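Long-range contact in UDP-galactopyranose mutase (Deinococcus radiodurans, PDB 3HE3), which probably interconverts UDP-galactopyranose and UDP-galactofuranose with the help of a bound FAD cofactor: residues H109-S114 against T292-Y297. Sequence-based numbering, arbitrary orientation.
With UDP (uridine-5'-diphosphate), chain S.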
ATOM      1  N   HIS E 109      24.142   6.384   6.888  1.00 36.87           N
ATOM      2  CA  HIS E 109      24.286   6.686   5.471  1.00 37.77           C
ATOM      3  C   HIS E 109      25.704   7.130   5.126  1.00 36.81           C
ATOM      4  O   HIS E 109      26.361   7.799   5.918  1.00 36.24           O
ATOM      5  CB  HIS E 109      23.285   7.779   5.091  1.00 38.65           C
ATOM      6  CG  HIS E 109      23.050   7.910   3.620  1.00 40.03           C
ATOM      7  ND1 HIS E 109      22.619   6.855   2.839  1.00 42.42           N
ATOM      8  CD2 HIS E 109      23.159   8.970   2.789  1.00 36.32           C
ATOM      9  CE1 HIS E 109      22.485   7.261   1.590  1.00 35.94           C
ATOM     10  NE2 HIS E 109      22.805   8.542   1.532  1.00 45.18           N
ATOM     11  N   ARG E 110      26.172   6.751   3.942  1.00 36.63           N
ATOM     12  CA  ARG E 110      27.487   7.177   3.465  1.00 38.70           C
ATOM     13  C   ARG E 110      27.453   7.514   1.979  1.00 38.73           C
ATOM     14  O   ARG E 110      26.996   6.716   1.161  1.00 41.67           O
ATOM     15  CB  ARG E 110      28.543   6.109   3.737  1.00 32.15           C
ATOM     16  CG  ARG E 110      29.023   6.067   5.174  1.00 37.24           C
ATOM     17  CD  ARG E 110      30.103   5.022   5.344  1.00 36.16           C
ATOM     18  NE  ARG E 110      30.699   5.057   6.674  1.00 37.89           N
ATOM     19  CZ  ARG E 110      30.129   4.549   7.760  1.00 36.02           C
ATOM     20  NH1 ARG E 110      28.937   3.974   7.678  1.00 34.75           N
ATOM     21  NH2 ARG E 110      30.748   4.623   8.932  1.00 37.49           N
ATOM     22  N   VAL E 111      27.949   8.696   1.636  1.00 36.25           N
ATOM     23  CA  VAL E 111      27.890   9.179   0.265  1.00 36.10           C
ATOM     24  C   VAL E 111      29.279   9.372  -0.344  1.00 39.92           C
ATOM     25  O   VAL E 111      30.173   9.941   0.281  1.00 39.33           O
ATOM     26  CB  VAL E 111      27.100  10.497   0.182  1.00 40.76           C
ATOM     27  CG1 VAL E 111      27.174  11.079  -1.221  1.00 38.45           C
ATOM     28  CG2 VAL E 111      25.648  10.270   0.607  1.00 37.03           C
ATOM     29  N   LEU E 112      29.453   8.877  -1.566  1.00 41.28           N
ATOM     30  CA  LEU E 112      30.671   9.102  -2.332  1.00 33.13           C
ATOM     31  C   LEU E 112      30.399  10.108  -3.445  1.00 35.33           C
ATOM     32  O   LEU E 112      29.318  10.119  -4.033  1.00 40.16           O
ATOM     33  CB  LEU E 112      31.172   7.793  -2.933  1.00 34.92           C
ATOM     34  CG  LEU E 112      32.288   7.033  -2.218  1.00 40.50           C
ATOM     35  CD1 LEU E 112      32.542   7.588  -0.829  1.00 33.63           C
ATOM     36  CD2 LEU E 112      31.907   5.566  -2.145  1.00 37.46           C
ATOM     37  N   ALA E 113      31.378  10.959  -3.722  1.00 32.38           N
ATOM     38  CA  ALA E 113      31.263  11.931  -4.801  1.00 35.28           C
ATOM     39  C   ALA E 113      32.230  11.575  -5.921  1.00 40.50           C
ATOM     40  O   ALA E 113      33.424  11.364  -5.683  1.00 36.09           O
ATOM     41  CB  ALA E 113      31.545  13.328  -4.289  1.00 36.27           C
ATOM     42  N   SER E 114      31.704  11.501  -7.139  1.00 38.84           N
ATOM     43  CA  SER E 114      32.526  11.210  -8.305  1.00 41.49           C
ATOM     44  C   SER E 114      33.280  12.466  -8.729  1.00 41.87           C
ATOM     45  O   SER E 114      32.709  13.389  -9.302  1.00 41.06           O
ATOM     46  CB  SER E 114      31.665  10.681  -9.450  1.00 38.08           C
ATOM     47  OG  SER E 114      32.471  10.177 -10.502  1.00 49.92           O
ATOM     48  N   THR E 292      28.190   2.494  -2.237  1.00 41.98           N
ATOM     49  CA  THR E 292      27.424   3.040  -1.118  1.00 39.54           C
ATOM     50  C   THR E 292      25.968   3.234  -1.497  1.00 39.17           C
ATOM     51  O   THR E 292      25.547   2.880  -2.596  1.00 39.98           O
ATOM     52  CB  THR E 292      27.959   4.406  -0.648  1.00 40.61           C
ATOM     53  OG1 THR E 292      28.491   5.129  -1.766  1.00 46.25           O
ATOM     54  CG2 THR E 292      29.037   4.232   0.398  1.00 34.30           C
ATOM     55  N   GLY E 293      25.204   3.812  -0.576  1.00 43.97           N
ATOM     56  CA  GLY E 293      23.804   4.107  -0.814  1.00 36.38           C
ATOM     57  C   GLY E 293      23.631   5.148  -1.904  1.00 37.87           C
ATOM     58  O   GLY E 293      22.704   5.060  -2.707  1.00 39.13           O
ATOM     59  N   THR E 294      24.529   6.130  -1.936  1.00 36.15           N
ATOM     60  CA  THR E 294      24.430   7.220  -2.904  1.00 36.83           C
ATOM     61  C   THR E 294      25.780   7.673  -3.447  1.00 38.11           C
ATOM     62  O   THR E 294      26.753   7.791  -2.699  1.00 37.24           O
ATOM     63  CB  THR E 294      23.730   8.451  -2.296  1.00 35.25           C
ATOM     64  OG1 THR E 294      22.347   8.158  -2.085  1.00 42.98           O
ATOM     65  CG2 THR E 294      23.847   9.647  -3.224  1.00 36.28           C
ATOM     66  N   VAL E 295      25.823   7.931  -4.752  1.00 34.93           N
ATOM     67  CA  VAL E 295      26.978   8.554  -5.380  1.00 34.36           C
ATOM     68  C   VAL E 295      26.572   9.890  -6.000  1.00 38.68           C
ATOM     69  O   VAL E 295      25.657   9.948  -6.824  1.00 41.22           O
ATOM     70  CB  VAL E 295      27.581   7.658  -6.470  1.00 31.33           C
ATOM     71  CG1 VAL E 295      28.694   8.395  -7.198  1.00 35.32           C
ATOM     72  CG2 VAL E 295      28.096   6.372  -5.867  1.00 29.95           C
ATOM     73  N   ASN E 296      27.252  10.960  -5.593  1.00 37.86           N
ATOM     74  CA  ASN E 296      26.992  12.296  -6.120  1.00 36.16           C
ATOM     75  C   ASN E 296      27.788  12.582  -7.387  1.00 36.74           C
ATOM     76  O   ASN E 296      28.922  12.129  -7.533  1.00 36.67           O
ATOM     77  CB  ASN E 296      27.328  13.358  -5.071  1.00 35.29           C
ATOM     78  CG  ASN E 296      26.273  13.470  -3.995  1.00 40.14           C
ATOM     79  OD1 ASN E 296      25.258  12.773  -4.025  1.00 45.30           O
ATOM     80  ND2 ASN E 296      26.507  14.355  -3.034  1.00 35.36           N
ATOM     81  N   TYR E 297      27.195  13.350  -8.295  1.00 37.06           N
ATOM     82  CA  TYR E 297      27.886  13.738  -9.520  1.00 40.41           C
ATOM     83  C   TYR E 297      27.968  15.251  -9.660  1.00 36.96           C
ATOM     84  O   TYR E 297      27.137  15.868 -10.318  1.00 41.15           O
ATOM     85  CB  TYR E 297      27.223  13.093 -10.742  1.00 35.97           C
ATOM     86  CG  TYR E 297      27.444  11.596 -10.794  1.00 40.29           C
ATOM     87  CD1 TYR E 297      26.449  10.710 -10.396  1.00 40.32           C
ATOM     88  CD2 TYR E 297      28.661  11.071 -11.207  1.00 33.49           C
ATOM     89  CE1 TYR E 297      26.656   9.344 -10.427  1.00 33.28           C
ATOM     90  CE2 TYR E 297      28.878   9.711 -11.240  1.00 32.10           C
ATOM     91  CZ  TYR E 297      27.875   8.850 -10.847  1.00 42.65           C
ATOM     92  OH  TYR E 297      28.092   7.486 -10.880  1.00 41.73           O
TER
HETATM   93  N1  UDP S 400      26.110  20.125  -2.144  1.00 45.25           N
HETATM   94  C2  UDP S 400      27.138  20.206  -3.063  1.00 44.12           C
HETATM   95  N3  UDP S 400      27.895  19.092  -3.361  1.00 47.02           N
HETATM   96  C4  UDP S 400      27.628  17.887  -2.742  1.00 48.05           C
HETATM   97  C5  UDP S 400      26.592  17.810  -1.816  1.00 41.63           C
HETATM   98  C6  UDP S 400      25.896  18.961  -1.460  1.00 39.70           C
HETATM   99  O2  UDP S 400      27.384  21.274  -3.622  1.00 44.29           O
HETATM  100  O4  UDP S 400      28.307  16.892  -3.012  1.00 46.17           O
HETATM  101  C1' UDP S 400      25.314  21.329  -1.841  1.00 39.59           C
HETATM  102  C2' UDP S 400      24.173  21.426  -2.836  1.00 39.07           C
HETATM  103  O2' UDP S 400      23.974  22.772  -3.201  1.00 38.12           O
HETATM  104  C3' UDP S 400      22.979  20.910  -2.062  1.00 38.95           C
HETATM  105  C4' UDP S 400      23.323  21.282  -0.632  1.00 38.55           C
HETATM  106  O4' UDP S 400      24.733  21.222  -0.554  1.00 38.03           O
HETATM  107  O3' UDP S 400      21.792  21.529  -2.491  1.00 37.62           O
HETATM  108  C5' UDP S 400      22.677  20.358   0.393  1.00 40.67           C
HETATM  109  O5' UDP S 400      22.854  19.009   0.028  1.00 40.20           O
HETATM  110  PA  UDP S 400      21.941  17.886   0.728  1.00 51.66           P
HETATM  111  O1A UDP S 400      22.085  17.979   2.200  1.00 53.97           O
HETATM  112  O2A UDP S 400      22.291  16.527   0.250  1.00 52.35           O
HETATM  113  O3A UDP S 400      20.440  18.315   0.334  1.00 47.92           O
HETATM  114  PB  UDP S 400      19.361  17.284  -0.268  1.00 49.77           P
HETATM  115  O1B UDP S 400      19.425  17.306  -1.744  1.00 47.77           O
HETATM  116  O2B UDP S 400      18.008  17.669   0.194  1.00 57.03           O
HETATM  117  O3B UDP S 400      19.672  15.920   0.208  1.00 61.44           O
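The imidazole of His109 presents its edge to Thr294, whose OG1 sits near the ring plane, 3.7 Å from His109 NE2. Holding CG anti to the backbone N (chi1 -163°) brings the ring to Gly293 and Thr294, while ND1 is hydrogen-bonded to Tyr107; Thr294 OG1 is itself bonded to Ser307. At the far end the Tyr297 ring meets Ser114 obliquely, its CE2 3.5 Å from Ser114 CB. The third flat group, the Asn296 amide, has its CG 3.8 Å from Val111 CG1, with the two side chains roughly at right angles. Asn296 ND2 donates to O4 of the UDP uracil at 3.1 Å, a somewhat bent bond.

Between these ends, strands 111-114 and 294-296 run parallel near one edge of a mixed six-stranded sheet, between its outermost strand 118-122 and strand 305-308. Leu112 supplies both of its backbone polar atoms: its N donates to Thr294 O, and its O accepts Asn296 N at 2.7 Å. The ladder continues with Ser114 N to Asn296 O, nearly straight at 173°. Val111, Ala113, Thr294 and Asn296 share the face turned to the nucleotide site, where His109, Thr294 and Asn296 are seen to bind UDP-galactose and Arg305 stands beside Asn296; Leu112 and Val295 lie on the other face, both against Leu119.

Ahead of the paired strands, Thr292 CB rests 3.1 Å from Arg110 O. A first torsion of 33° leaves Thr292 OG1 between its own backbone N and carbonyl carbon, 3.5 Å from Leu112 CD2 and weakly bonded to Thr294 O, which therefore accepts from Leu112 N and from this hydroxyl. Alongside, Arg110 CB lies 3.9 Å from Thr292 CG2.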